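PDB 2PYX: tryptophan halogenase from Shewanella frigidimarina, which probably acts as a flavin-dependent enzyme of the tryptophan halogenase family, binding FAD and carrying out monooxygenase-type chemistry. Local coordinates for residues P6-I11 with S221-I226; I73-N78 with Q179-H184; Y127-A132 with Q477-V482; I194-S199 with K215-I220; Q446-Q451 with V468-S473. All blocks are in the same frame, centred on the assembly; numbering follows the deposited sequence.

Contact 1: residues P6-I11 with S221-I226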
# COMPACT_ATOMS: atom_id res chain seq x y z
N PRO A 6 -21.25 -5.91 -26.08
CA PRO A 6 -20.11 -6.23 -25.22
C PRO A 6 -19.35 -4.99 -24.76
O PRO A 6 -19.23 -4.04 -25.52
CB PRO A 6 -19.23 -7.12 -26.10
CG PRO A 6 -20.21 -7.74 -27.03
CD PRO A 6 -21.21 -6.69 -27.33
N ILE A 7 -18.88 -4.97 -23.52
CA ILE A 7 -18.07 -3.86 -23.06
C ILE A 7 -16.64 -4.00 -23.55
O ILE A 7 -15.85 -4.81 -23.03
CB ILE A 7 -18.08 -3.72 -21.53
CG1 ILE A 7 -19.51 -3.68 -20.98
CG2 ILE A 7 -17.29 -2.50 -21.08
CD1 ILE A 7 -20.37 -2.57 -21.54
N THR A 8 -16.29 -3.19 -24.55
CA THR A 8 -14.96 -3.26 -25.14
C THR A 8 -14.27 -1.91 -25.20
O THR A 8 -13.04 -1.86 -25.32
CB THR A 8 -14.99 -3.85 -26.56
OG1 THR A 8 -15.69 -2.97 -27.44
CG2 THR A 8 -15.64 -5.24 -26.60
N GLU A 9 -15.02 -0.81 -25.13
CA GLU A 9 -14.42 0.51 -25.28
C GLU A 9 -14.18 1.12 -23.93
O GLU A 9 -15.13 1.58 -23.28
CB GLU A 9 -15.33 1.42 -26.10
CG GLU A 9 -15.72 0.83 -27.47
CD GLU A 9 -14.51 0.55 -28.33
OE1 GLU A 9 -13.74 1.51 -28.55
OE2 GLU A 9 -14.30 -0.63 -28.73
N ILE A 10 -12.92 1.15 -23.51
CA ILE A 10 -12.56 1.50 -22.14
C ILE A 10 -11.71 2.76 -22.18
O ILE A 10 -10.68 2.78 -22.84
CB ILE A 10 -11.69 0.41 -21.49
CG1 ILE A 10 -12.29 -0.98 -21.71
CG2 ILE A 10 -11.55 0.71 -19.99
CD1 ILE A 10 -13.66 -1.15 -21.18
N ILE A 11 -12.16 3.80 -21.47
CA ILE A 11 -11.52 5.07 -21.40
C ILE A 11 -11.04 5.34 -19.98
O ILE A 11 -11.86 5.38 -19.03
CB ILE A 11 -12.45 6.23 -21.86
CG1 ILE A 11 -13.11 5.92 -23.21
CG2 ILE A 11 -11.69 7.53 -21.86
CD1 ILE A 11 -12.15 5.72 -24.29
N SER A 221 -15.50 8.42 -27.45
CA SER A 221 -16.63 7.65 -26.96
C SER A 221 -16.14 6.39 -26.27
O SER A 221 -15.10 5.85 -26.64
CB SER A 221 -17.58 7.28 -28.10
OG SER A 221 -18.19 8.44 -28.69
N GLY A 222 -16.88 5.96 -25.25
CA GLY A 222 -16.56 4.71 -24.59
C GLY A 222 -17.75 4.17 -23.83
O GLY A 222 -18.81 4.82 -23.73
N GLN A 223 -17.54 2.98 -23.26
CA GLN A 223 -18.57 2.24 -22.57
C GLN A 223 -18.33 2.14 -21.06
O GLN A 223 -19.27 1.91 -20.29
CB GLN A 223 -18.67 0.83 -23.13
CG GLN A 223 -19.18 0.77 -24.58
CD GLN A 223 -19.01 -0.60 -25.11
OE1 GLN A 223 -17.90 -1.01 -25.47
NE2 GLN A 223 -20.10 -1.34 -25.14
N LEU A 224 -17.07 2.27 -20.66
CA LEU A 224 -16.68 2.17 -19.28
C LEU A 224 -15.59 3.20 -19.10
O LEU A 224 -14.64 3.26 -19.90
CB LEU A 224 -16.14 0.78 -18.99
CG LEU A 224 -15.85 0.51 -17.52
CD1 LEU A 224 -17.08 0.50 -16.65
CD2 LEU A 224 -15.11 -0.81 -17.42
N PHE A 225 -15.73 4.04 -18.08
CA PHE A 225 -14.83 5.14 -17.82
C PHE A 225 -14.13 4.93 -16.48
O PHE A 225 -14.81 4.67 -15.47
CB PHE A 225 -15.61 6.44 -17.83
CG PHE A 225 -16.10 6.79 -19.18
CD1 PHE A 225 -17.26 6.23 -19.68
CD2 PHE A 225 -15.33 7.62 -20.01
CE1 PHE A 225 -17.68 6.51 -21.01
CE2 PHE A 225 -15.77 7.89 -21.33
CZ PHE A 225 -16.91 7.35 -21.80
N ILE A 226 -12.80 5.06 -16.45
CA ILE A 226 -12.06 4.84 -15.23
C ILE A 226 -11.60 6.19 -14.76
O ILE A 226 -10.87 6.89 -15.49
CB ILE A 226 -10.85 3.93 -15.44
CG1 ILE A 226 -11.16 2.70 -16.27
CG2 ILE A 226 -10.23 3.60 -14.09
CD1 ILE A 226 -12.26 1.88 -15.77
O HOH W 1 -13.14 4.13 -27.53

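Contact 2: residues I73-N78 with Q179-H184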
# COMPACT_ATOMS: atom_id res chain seq x y z
N ILE A 73 1.62 -7.67 -15.90
CA ILE A 73 1.75 -6.64 -16.95
C ILE A 73 2.83 -6.99 -17.95
O ILE A 73 2.72 -6.62 -19.13
CB ILE A 73 2.03 -5.27 -16.31
CG1 ILE A 73 0.80 -4.83 -15.49
CG2 ILE A 73 2.39 -4.20 -17.32
CD1 ILE A 73 0.92 -3.53 -14.76
N GLY A 74 3.85 -7.71 -17.50
CA GLY A 74 4.91 -8.19 -18.35
C GLY A 74 6.21 -7.42 -18.23
O GLY A 74 7.03 -7.42 -19.17
N ILE A 75 6.41 -6.77 -17.09
CA ILE A 75 7.62 -6.00 -16.79
C ILE A 75 8.69 -6.93 -16.21
O ILE A 75 8.41 -7.78 -15.34
CB ILE A 75 7.32 -4.84 -15.79
CG1 ILE A 75 6.22 -3.92 -16.32
CG2 ILE A 75 8.59 -4.05 -15.50
CD1 ILE A 75 6.44 -3.35 -17.62
N ASP A 76 9.90 -6.78 -16.73
CA ASP A 76 11.07 -7.50 -16.25
C ASP A 76 11.54 -6.84 -14.93
O ASP A 76 11.63 -5.62 -14.83
CB ASP A 76 12.14 -7.43 -17.34
CG ASP A 76 13.46 -8.04 -16.94
OD1 ASP A 76 14.18 -7.45 -16.10
OD2 ASP A 76 13.80 -9.10 -17.51
N GLU A 77 11.84 -7.66 -13.91
CA GLU A 77 12.16 -7.12 -12.60
C GLU A 77 13.42 -6.29 -12.64
O GLU A 77 13.55 -5.29 -11.93
CB GLU A 77 12.31 -8.21 -11.53
CG GLU A 77 12.27 -7.57 -10.13
CD GLU A 77 12.33 -8.56 -8.97
OE1 GLU A 77 12.85 -9.69 -9.13
OE2 GLU A 77 11.84 -8.23 -7.85
N ASN A 78 14.41 -6.73 -13.42
CA ASN A 78 15.64 -5.94 -13.51
C ASN A 78 15.37 -4.56 -14.12
O ASN A 78 15.85 -3.54 -13.61
CB ASN A 78 16.73 -6.69 -14.28
CG ASN A 78 17.05 -8.03 -13.66
OD1 ASN A 78 17.20 -8.15 -12.44
ND2 ASN A 78 17.20 -9.06 -14.51
N GLN A 179 6.27 6.43 -15.87
CA GLN A 179 6.93 6.56 -17.18
C GLN A 179 7.26 5.21 -17.80
O GLN A 179 7.02 4.97 -18.98
CB GLN A 179 8.19 7.41 -17.08
CG GLN A 179 8.82 7.72 -18.45
CD GLN A 179 7.84 8.30 -19.47
OE1 GLN A 179 7.11 9.25 -19.20
NE2 GLN A 179 7.82 7.71 -20.67
N LEU A 180 7.78 4.30 -16.98
CA LEU A 180 8.04 2.95 -17.47
C LEU A 180 6.76 2.28 -17.98
O LEU A 180 6.72 1.67 -19.03
CB LEU A 180 8.70 2.10 -16.38
CG LEU A 180 8.90 0.61 -16.58
CD1 LEU A 180 9.53 0.34 -17.92
CD2 LEU A 180 9.79 0.01 -15.52
N LEU A 181 5.68 2.42 -17.22
CA LEU A 181 4.41 1.81 -17.60
C LEU A 181 3.84 2.45 -18.88
O LEU A 181 3.26 1.77 -19.72
CB LEU A 181 3.38 1.95 -16.47
CG LEU A 181 3.68 1.07 -15.25
CD1 LEU A 181 2.79 1.53 -14.10
CD2 LEU A 181 3.50 -0.42 -15.56
N THR A 182 3.99 3.77 -19.02
CA THR A 182 3.52 4.44 -20.22
C THR A 182 4.17 3.83 -21.45
O THR A 182 3.51 3.52 -22.43
CB THR A 182 3.90 5.92 -20.16
OG1 THR A 182 3.21 6.58 -19.08
CG2 THR A 182 3.57 6.61 -21.50
N GLU A 183 5.49 3.66 -21.34
CA GLU A 183 6.27 3.05 -22.43
C GLU A 183 5.83 1.62 -22.70
O GLU A 183 5.54 1.26 -23.83
CB GLU A 183 7.78 3.10 -22.10
CG GLU A 183 8.33 4.50 -21.99
CD GLU A 183 9.62 4.67 -21.18
OE1 GLU A 183 10.14 3.69 -20.56
OE2 GLU A 183 10.10 5.84 -21.13
N HIS A 184 5.74 0.81 -21.66
CA HIS A 184 5.35 -0.56 -21.85
C HIS A 184 3.94 -0.68 -22.40
O HIS A 184 3.68 -1.44 -23.34
CB HIS A 184 5.46 -1.28 -20.54
CG HIS A 184 5.11 -2.72 -20.62
ND1 HIS A 184 6.01 -3.69 -21.02
CD2 HIS A 184 3.96 -3.37 -20.33
CE1 HIS A 184 5.42 -4.87 -20.98
NE2 HIS A 184 4.17 -4.71 -20.57

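Contact 3: residues Y127-A132 with Q477-V482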
# COMPACT_ATOMS: atom_id res chain seq x y z
N TYR A 127 0.14 -19.96 20.72
CA TYR A 127 1.25 -20.74 21.30
C TYR A 127 2.44 -19.88 21.70
O TYR A 127 3.22 -20.27 22.59
CB TYR A 127 1.65 -21.89 20.33
CG TYR A 127 0.47 -22.81 20.11
CD1 TYR A 127 0.21 -23.89 20.97
CD2 TYR A 127 -0.47 -22.56 19.11
CE1 TYR A 127 -0.94 -24.68 20.82
CE2 TYR A 127 -1.61 -23.36 18.95
CZ TYR A 127 -1.82 -24.44 19.80
OH TYR A 127 -2.98 -25.18 19.61
N TRP A 128 2.61 -18.73 21.04
CA TRP A 128 3.63 -17.79 21.41
C TRP A 128 3.26 -17.00 22.67
O TRP A 128 4.11 -16.64 23.48
CB TRP A 128 3.95 -16.83 20.22
CG TRP A 128 4.60 -15.60 20.71
CD1 TRP A 128 5.92 -15.43 21.02
CD2 TRP A 128 3.95 -14.38 21.05
NE1 TRP A 128 6.13 -14.18 21.48
CE2 TRP A 128 4.93 -13.51 21.54
CE3 TRP A 128 2.62 -13.95 21.00
CZ2 TRP A 128 4.62 -12.22 21.96
CZ3 TRP A 128 2.33 -12.68 21.39
CH2 TRP A 128 3.31 -11.83 21.87
N LEU A 129 1.97 -16.72 22.83
CA LEU A 129 1.51 -15.79 23.83
C LEU A 129 2.09 -15.99 25.25
O LEU A 129 2.49 -15.01 25.90
CB LEU A 129 -0.02 -15.81 23.79
CG LEU A 129 -0.79 -14.67 24.41
CD1 LEU A 129 -0.43 -13.34 23.79
CD2 LEU A 129 -2.28 -14.97 24.27
N PRO A 130 2.13 -17.25 25.74
CA PRO A 130 2.73 -17.42 27.08
C PRO A 130 4.19 -16.97 27.19
O PRO A 130 4.68 -16.79 28.31
CB PRO A 130 2.63 -18.94 27.32
CG PRO A 130 1.59 -19.43 26.39
CD PRO A 130 1.69 -18.53 25.17
N HIS A 131 4.86 -16.76 26.06
CA HIS A 131 6.31 -16.49 26.03
C HIS A 131 6.63 -15.04 25.69
O HIS A 131 7.78 -14.70 25.43
CB HIS A 131 6.95 -17.45 25.05
CG HIS A 131 6.60 -18.87 25.33
ND1 HIS A 131 7.10 -19.54 26.43
CD2 HIS A 131 5.72 -19.72 24.74
CE1 HIS A 131 6.57 -20.75 26.48
NE2 HIS A 131 5.74 -20.89 25.46
N ALA A 132 5.61 -14.18 25.77
CA ALA A 132 5.72 -12.80 25.31
C ALA A 132 6.79 -11.96 26.00
O ALA A 132 7.35 -11.04 25.42
CB ALA A 132 4.36 -12.12 25.42
N GLN A 477 -5.55 -12.74 27.24
CA GLN A 477 -5.69 -13.85 28.19
C GLN A 477 -5.17 -15.14 27.59
O GLN A 477 -5.47 -15.47 26.43
CB GLN A 477 -7.17 -13.99 28.59
CG GLN A 477 -7.50 -15.02 29.67
CD GLN A 477 -8.85 -14.79 30.25
OE1 GLN A 477 -9.86 -15.07 29.61
NE2 GLN A 477 -8.90 -14.26 31.47
N LEU A 478 -4.38 -15.89 28.35
CA LEU A 478 -3.81 -17.14 27.81
C LEU A 478 -4.88 -18.20 27.59
O LEU A 478 -5.79 -18.35 28.40
CB LEU A 478 -2.74 -17.69 28.74
CG LEU A 478 -1.57 -16.80 29.11
CD1 LEU A 478 -0.57 -17.65 29.88
CD2 LEU A 478 -0.92 -16.23 27.88
N PRO A 479 -4.78 -18.94 26.47
CA PRO A 479 -5.61 -20.13 26.26
C PRO A 479 -5.44 -21.12 27.39
O PRO A 479 -4.35 -21.25 27.95
CB PRO A 479 -5.03 -20.73 24.98
CG PRO A 479 -4.40 -19.61 24.29
CD PRO A 479 -3.89 -18.67 25.32
N THR A 480 -6.52 -21.81 27.69
CA THR A 480 -6.52 -22.88 28.69
C THR A 480 -6.68 -24.20 27.96
O THR A 480 -7.06 -24.25 26.78
CB THR A 480 -7.67 -22.73 29.72
OG1 THR A 480 -8.93 -22.98 29.10
CG2 THR A 480 -7.66 -21.36 30.32
N HIS A 481 -6.42 -25.29 28.66
CA HIS A 481 -6.66 -26.64 28.12
C HIS A 481 -6.07 -26.82 26.74
O HIS A 481 -6.68 -27.41 25.85
CB HIS A 481 -8.16 -26.96 28.10
CG HIS A 481 -8.81 -26.89 29.44
ND1 HIS A 481 -9.27 -25.70 29.99
CD2 HIS A 481 -9.00 -27.83 30.40
CE1 HIS A 481 -9.76 -25.94 31.19
NE2 HIS A 481 -9.61 -27.22 31.46
N VAL A 482 -4.84 -26.35 26.58
CA VAL A 482 -4.12 -26.48 25.33
C VAL A 482 -3.81 -27.94 25.05
O VAL A 482 -3.41 -28.67 25.97
CB VAL A 482 -2.81 -25.65 25.35
CG1 VAL A 482 -2.01 -25.83 24.06
CG2 VAL A 482 -3.13 -24.20 25.59

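Contact 4: residues I194-S199 with K215-I220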
# COMPACT_ATOMS: atom_id res chain seq x y z
N ILE A 194 -3.60 9.62 -25.20
CA ILE A 194 -3.97 10.98 -25.65
C ILE A 194 -3.53 11.92 -24.57
O ILE A 194 -3.86 11.72 -23.40
CB ILE A 194 -5.47 11.15 -25.88
CG1 ILE A 194 -5.95 10.23 -26.99
CG2 ILE A 194 -5.80 12.62 -26.21
CD1 ILE A 194 -7.45 10.20 -27.13
N ARG A 195 -2.74 12.94 -24.93
CA ARG A 195 -2.34 13.99 -23.99
C ARG A 195 -3.20 15.22 -24.22
O ARG A 195 -2.92 15.97 -25.17
CB ARG A 195 -0.87 14.37 -24.20
CG ARG A 195 0.16 13.33 -23.82
CD ARG A 195 0.07 12.97 -22.36
NE ARG A 195 1.39 12.94 -21.71
CZ ARG A 195 1.79 13.77 -20.76
NH1 ARG A 195 0.99 14.72 -20.28
NH2 ARG A 195 3.01 13.64 -20.26
N ASP A 196 -4.22 15.42 -23.40
CA ASP A 196 -5.19 16.51 -23.61
C ASP A 196 -6.09 16.73 -22.40
O ASP A 196 -6.09 15.92 -21.46
CB ASP A 196 -6.07 16.14 -24.81
CG ASP A 196 -6.73 17.36 -25.47
OD1 ASP A 196 -6.56 18.50 -24.98
OD2 ASP A 196 -7.41 17.14 -26.50
N HIS A 197 -6.86 17.82 -22.42
CA HIS A 197 -7.87 18.10 -21.40
C HIS A 197 -9.24 17.63 -21.82
O HIS A 197 -9.55 17.58 -23.02
CB HIS A 197 -7.95 19.60 -21.12
CG HIS A 197 -6.64 20.21 -20.78
ND1 HIS A 197 -5.77 20.67 -21.74
CD2 HIS A 197 -6.03 20.41 -19.59
CE1 HIS A 197 -4.69 21.16 -21.16
NE2 HIS A 197 -4.82 21.01 -19.85
N VAL A 198 -10.08 17.32 -20.84
CA VAL A 198 -11.48 16.97 -21.09
C VAL A 198 -12.30 18.22 -20.83
O VAL A 198 -12.30 18.77 -19.72
CB VAL A 198 -11.95 15.82 -20.19
CG1 VAL A 198 -13.42 15.54 -20.38
CG2 VAL A 198 -11.10 14.57 -20.50
N SER A 199 -13.00 18.67 -21.86
CA SER A 199 -13.79 19.89 -21.77
C SER A 199 -15.23 19.63 -21.34
O SER A 199 -15.83 20.44 -20.63
CB SER A 199 -13.78 20.63 -23.10
OG SER A 199 -12.47 21.08 -23.41
N LYS A 215 -10.39 18.89 -25.51
CA LYS A 215 -10.10 20.26 -25.93
C LYS A 215 -9.58 20.32 -27.38
O LYS A 215 -9.95 21.23 -28.14
CB LYS A 215 -9.12 20.90 -24.97
CG LYS A 215 -8.90 22.38 -25.23
CD LYS A 215 -8.29 23.07 -24.04
CE LYS A 215 -8.24 24.57 -24.29
NZ LYS A 215 -7.65 25.32 -23.13
N GLN A 216 -8.75 19.35 -27.78
CA GLN A 216 -8.20 19.32 -29.14
C GLN A 216 -8.08 17.96 -29.84
O GLN A 216 -7.42 17.86 -30.88
CB GLN A 216 -6.82 19.99 -29.13
CG GLN A 216 -5.73 19.27 -28.40
CD GLN A 216 -4.43 20.06 -28.39
OE1 GLN A 216 -3.34 19.49 -28.32
NE2 GLN A 216 -4.55 21.39 -28.44
N ASN A 217 -8.73 16.92 -29.32
CA ASN A 217 -8.71 15.59 -29.95
C ASN A 217 -10.11 15.10 -30.30
O ASN A 217 -10.36 13.89 -30.49
CB ASN A 217 -7.99 14.57 -29.05
CG ASN A 217 -6.48 14.69 -29.12
OD1 ASN A 217 -5.83 14.03 -29.94
ND2 ASN A 217 -5.91 15.56 -28.29
N GLY A 218 -11.06 16.02 -30.37
CA GLY A 218 -12.43 15.68 -30.70
C GLY A 218 -13.13 14.88 -29.61
O GLY A 218 -12.77 14.97 -28.42
N GLU A 219 -14.15 14.15 -30.02
CA GLU A 219 -15.01 13.37 -29.11
C GLU A 219 -14.44 11.95 -28.98
O GLU A 219 -14.09 11.32 -29.98
CB GLU A 219 -16.44 13.29 -29.62
CG GLU A 219 -17.06 14.62 -29.92
CD GLU A 219 -18.53 14.52 -30.23
OE1 GLU A 219 -19.03 13.39 -30.48
OE2 GLU A 219 -19.20 15.57 -30.23
N ILE A 220 -14.33 11.49 -27.73
CA ILE A 220 -13.81 10.17 -27.42
C ILE A 220 -14.97 9.43 -26.77
O ILE A 220 -15.37 9.79 -25.64
CB ILE A 220 -12.61 10.25 -26.47
CG1 ILE A 220 -11.47 11.09 -27.06
CG2 ILE A 220 -12.08 8.83 -26.12
CD1 ILE A 220 -10.81 10.46 -28.28
O HOH W 2 -3.32 16.30 -27.82

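Contact 5: residues Q446-Q451 with V468-S473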
# COMPACT_ATOMS: atom_id res chain seq x y z
N GLN A 446 -8.95 -13.49 23.31
CA GLN A 446 -8.42 -14.47 22.36
C GLN A 446 -7.60 -13.77 21.28
O GLN A 446 -7.81 -12.59 21.00
CB GLN A 446 -9.51 -15.30 21.72
CG GLN A 446 -10.51 -14.51 20.88
CD GLN A 446 -11.57 -15.40 20.27
OE1 GLN A 446 -12.05 -16.35 20.92
NE2 GLN A 446 -11.92 -15.15 19.00
N THR A 447 -6.67 -14.48 20.65
CA THR A 447 -5.88 -13.86 19.62
C THR A 447 -6.71 -13.55 18.37
O THR A 447 -7.71 -14.23 18.09
CB THR A 447 -4.68 -14.71 19.20
OG1 THR A 447 -5.15 -15.94 18.64
CG2 THR A 447 -3.78 -14.99 20.39
N PRO A 448 -6.27 -12.56 17.58
CA PRO A 448 -6.85 -12.37 16.24
C PRO A 448 -6.67 -13.65 15.45
O PRO A 448 -5.68 -14.38 15.61
CB PRO A 448 -6.02 -11.23 15.63
CG PRO A 448 -5.41 -10.49 16.88
CD PRO A 448 -5.16 -11.61 17.86
N SER A 449 -7.66 -13.95 14.62
CA SER A 449 -7.57 -15.14 13.79
C SER A 449 -8.31 -14.95 12.49
O SER A 449 -8.99 -13.96 12.29
CB SER A 449 -8.12 -16.38 14.51
OG SER A 449 -9.53 -16.32 14.46
N GLN A 450 -8.15 -15.92 11.59
CA GLN A 450 -8.89 -15.89 10.32
C GLN A 450 -10.39 -15.83 10.52
O GLN A 450 -11.14 -15.34 9.64
CB GLN A 450 -8.55 -17.09 9.44
N GLN A 451 -10.86 -16.28 11.68
CA GLN A 451 -12.30 -16.29 11.99
C GLN A 451 -12.86 -14.88 12.11
O GLN A 451 -14.09 -14.67 12.07
CB GLN A 451 -12.62 -17.00 13.32
CG GLN A 451 -12.22 -18.45 13.44
CD GLN A 451 -13.18 -19.39 12.75
OE1 GLN A 451 -14.33 -19.05 12.47
NE2 GLN A 451 -12.71 -20.60 12.47
N VAL A 468 0.83 -6.30 14.59
CA VAL A 468 0.68 -4.98 15.20
C VAL A 468 0.25 -5.12 16.66
O VAL A 468 0.86 -4.51 17.55
CB VAL A 468 -0.28 -4.08 14.39
CG1 VAL A 468 -0.58 -2.77 15.15
CG2 VAL A 468 0.35 -3.75 13.04
N LEU A 469 -0.79 -5.90 16.93
CA LEU A 469 -1.31 -6.01 18.28
C LEU A 469 -0.21 -6.43 19.25
O LEU A 469 -0.04 -5.84 20.31
CB LEU A 469 -2.47 -7.02 18.31
CG LEU A 469 -3.37 -7.07 19.52
CD1 LEU A 469 -4.18 -5.80 19.69
CD2 LEU A 469 -4.34 -8.23 19.44
N TYR A 470 0.50 -7.50 18.90
CA TYR A 470 1.52 -8.05 19.79
C TYR A 470 2.87 -7.37 19.63
O TYR A 470 3.68 -7.38 20.56
CB TYR A 470 1.59 -9.56 19.66
CG TYR A 470 0.25 -10.17 20.05
CD1 TYR A 470 -0.35 -9.93 21.29
CD2 TYR A 470 -0.49 -10.88 19.11
CE1 TYR A 470 -1.60 -10.40 21.61
CE2 TYR A 470 -1.76 -11.38 19.44
CZ TYR A 470 -2.32 -11.15 20.66
OH TYR A 470 -3.57 -11.61 20.97
N GLY A 471 3.13 -6.76 18.48
CA GLY A 471 4.26 -5.86 18.38
C GLY A 471 4.21 -4.77 19.43
O GLY A 471 5.26 -4.36 19.98
N MSE A 472 3.01 -4.28 19.70
CA MSE A 472 2.79 -3.21 20.65
C MSE A 472 2.42 -3.70 22.04
O MSE A 472 1.88 -2.95 22.86
CB MSE A 472 1.75 -2.23 20.07
CG MSE A 472 2.20 -1.65 18.77
SE MSE A 472 0.98 -0.23 18.13
CE MSE A 472 1.32 1.13 19.60
N SER A 473 2.71 -4.97 22.34
CA SER A 473 2.63 -5.51 23.70
C SER A 473 1.24 -5.57 24.30
O SER A 473 1.06 -5.57 25.52
CB SER A 473 3.56 -4.74 24.63
OG SER A 473 4.88 -4.86 24.14

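Contact 1: residues P6-I11 with S221-I226
The carboxamide of Gln-223 lies against the backbone of Pro-6, Thr-8 and Glu-9, gripped at both of its polar atoms. Gln-223 OE1 accepts from Thr-8 N and Glu-9 N, each 2.9 Å away; Glu-9 N is tilted only 15° from the amide plane, whereas Thr-8 N stands well above it. Gln-223 NE2 donates to Pro-6 O at 2.9 Å. Three bonds fix the rotation of this group, and glutamine suits the place because one side chain supplies both donor and acceptor.

Gln-223 N, donating to Glu-9 O (2.8 Å), leads into the ladder of strands 9-11 and 224-226, which pair in parallel: Ile-11 N donates to Leu-224 O in an almost straight bond of 175°, and Ile-226 N to Ile-11 O at 2.8 Å. The packing is tight on both faces. On one, Ile-10 CD1 meets Leu-224 CB at 3.8 Å, with Leu-375 of helix 363-377 touching Leu-224; on the other, Ile-11 CB meets Phe-225 CD2 at 3.7 Å, beside Leu-212. Having no side chain, Gly-222 leaves room for Ile-11 CG1, 3.9 Å from its CA.

The Glu-9 and Ser-221 end is looser: a water donates to both Glu-9 OE1 and Ser-221 O, and Asn-44 also binds that carboxylate. In this Rossmann-type sheet the Gln-223 carboxamide thus supplies partners for Pro-6 O, Thr-8 N and Glu-9 N where the ladder has not yet begun.

Contact 2: residues I73-N78 with Q179-H184
His-184 reaches from helix 174-187 to Ile-73 and Ile-75, and its ring carries most of the contact. NE2 of His-184 donates to Ile-73 O at 2.8 Å; the bond is bent, 142° at the hydrogen, and the nitrogen stands above the carbonyl plane. CD1 of Ile-75 lies over one ring face, a CH-pi contact 3.5 Å from the centroid and displaced toward the rim, while CG2 of Ile-73 touches CD2 of His-184 at 3.5 Å. Histidine fits because it offers an N-H and a flat surface together. An alanine here would probably leave Ile-73 O without this donor and open a gap beneath the Ile-75 methyl.

CG anti to the backbone N (chi1 -179°) directs the side chain toward the 73-75 turn; the bond to Ile-73 O and the Ile-75 methyl over its face hold the ring. Next come leucines: Leu-181 CD2 meets Ile-73 CD1 at 4.1 Å, and Leu-180 CD2 meets Ile-75 CG2 at 4.2 Å. Gly-74 takes the positive phi of a Schellman motif and ends helix 65-73, and Asp-76 N-caps helix 77-83. Helix 16-31 touches both sides, Trp-20 and Ile-21 on Leu-181 and Leu-25 on Ile-73, so the contact joins helix 174-187, helix 16-31 and the junction of helices 65-73 and 77-83.

Contact 3: residues Y127-A132 with Q477-V482
Leu-129, the residue that meets Leu-478, sits in a short 3-10 turn held by a 2.7 Å hydrogen bond from His-131 N to Trp-128 O. A second backbone bond, from Ala-132 N to Leu-129 O, continues the turn. No hydrogen bond crosses to residues 477-482; the two segments meet through carbon surfaces.

Leu-129 is modelled in two conformations; in one of them CG is anti to the backbone N (chi1 -162°) and lies 3.8 Å from CD2 of Leu-478. CD2 of Leu-129 then touches the loop at Gln-477 O, 3.9 Å away, and at CD of Pro-479, 4.2 Å away. These side-chain contacts are therefore less certain than the rest. The same Leu-478 methyl, CD2, lies 3.9 Å from Pro-130 N. Leucine suits position 478 because a single methyl can settle against both Leu-129 and Pro-130.

A separate patch forms where the Tyr-127 ring and Val-482 run antiparallel past one another, CE1 of the tyrosine 3.6 Å from CG1 of the valine. Helix 484-507 backs this patch: Met-486, Gln-487 and Ala-490 touch Tyr-127, and Gln-487 also touches Val-482. Residues 477-479 have extended, polyproline-II-like backbone angles, as befits a segment containing a proline. The whole is a surface contact far from the predicted FAD and tryptophan sites, joining the 3-10 turn at Leu-129 and Pro-130 to the proline-containing loop that leads into helix 484-507.

Contact 4: residues I194-S199 with K215-I220
Asp-196 reaches across to Gln-216 and Asn-217 in the turn of a three-stranded antiparallel meander, between strands 209-214 and 219-221. Residues 194-199 link the edge strand 192-195 of the Rossmann-type sheet to the first meander strand, which contains Val-198, a predicted FAD contact.

From CB, which lies 3.5 Å from Asn-217 ND2, the side chain of Asp-196 runs with CG anti to its backbone N (chi1 -158°). Its OD1 accepts from the next peptide, His-197 N, and rests 3.5 Å from Lys-215 CB. Its OD2 takes two strong bonds: Gln-216 N comes in at the syn lone pair (2.9 Å), and Asn-217 ND2 approaches from above the carboxylate plane, nearly straight at 175° and 2.8 Å. A short acid suits this place, since one oxygen holds the neighbouring peptide at His-197 and the other holds the turn. An alanine in its place would probably leave Gln-216 N and the Asn-217 amide without their shared acceptor, and that amide less firmly fixed.

Beside it, Lys-215 N donates to His-197 O, while Ile-194 and Ile-220 meet tip to tip, CD1 to CD1 at 3.6 Å. Asn-217 ND2 also donates to a water 2.7 Å away, which in turn donates to Arg-195 O, 2.7 Å from it.

Contact 5: residues Q446-Q451 with V468-S473
The hydroxyl of Tyr-470 meets carbon, not a polar atom, across this contact: its OH lies 3.4 Å from CG2 of Thr-447 and 3.5 Å from CD of Pro-448. Its polar partner is elsewhere, a hydrogen bond to Thr-476 OG1, so the oxygen is satisfied although buried among methyl and methylene groups.

Pro-448 and Tyr-470 meet tip to tip, the proline ring also bringing CD to 3.8 Å from CE2 of the tyrosine. The other edge of the contact belongs to Leu-469, whose CD2 lies 3.6 Å from CG of Pro-448. The tyrosine ring has further neighbours: CG of Leu-469 sits over the centre of one face, and the ring of Trp-128 meets it with planes about 55° apart. A compact proline suits this spot, offering carbon to both side chains at once, while its carbonyl is bound by Gln-466 NE2.

Thr-447 also touches Cys-125 and Pro-126. Each segment ends in a recognised turn: Ser-449 OG accepts from Gln-451 N at 3.1 Å in an ST turn, and Ser-473, with positive phi, is the C-prime residue of a Schellman motif. Residues 447-448 thus cover the C-terminal turn of helix 462-471, just before that motif closes it.

In the fold
Contacts 1 and 4 lie on one side of the chain's centre and contacts 3 and 5 on the opposite side. Contacts 1 and 4, their centres 16 Å apart, touch through Ile-11 and Ile-220 and share the Rossmann-type sheet and the meander beside it. Contact 2, its centre 24 Å from that of contact 1, lies on the helices next to the predicted FAD site. Contacts 3 and 5, with centres 12 Å apart, touch where Trp-128 and Leu-129 pack on Tyr-470. Along the chain, contacts 2 and 4 are nested within contact 1, and contact 5 within contact 3; contacts 1 and 3 cross. The part that probably binds FAD and the helical region are thus interleaved in sequence.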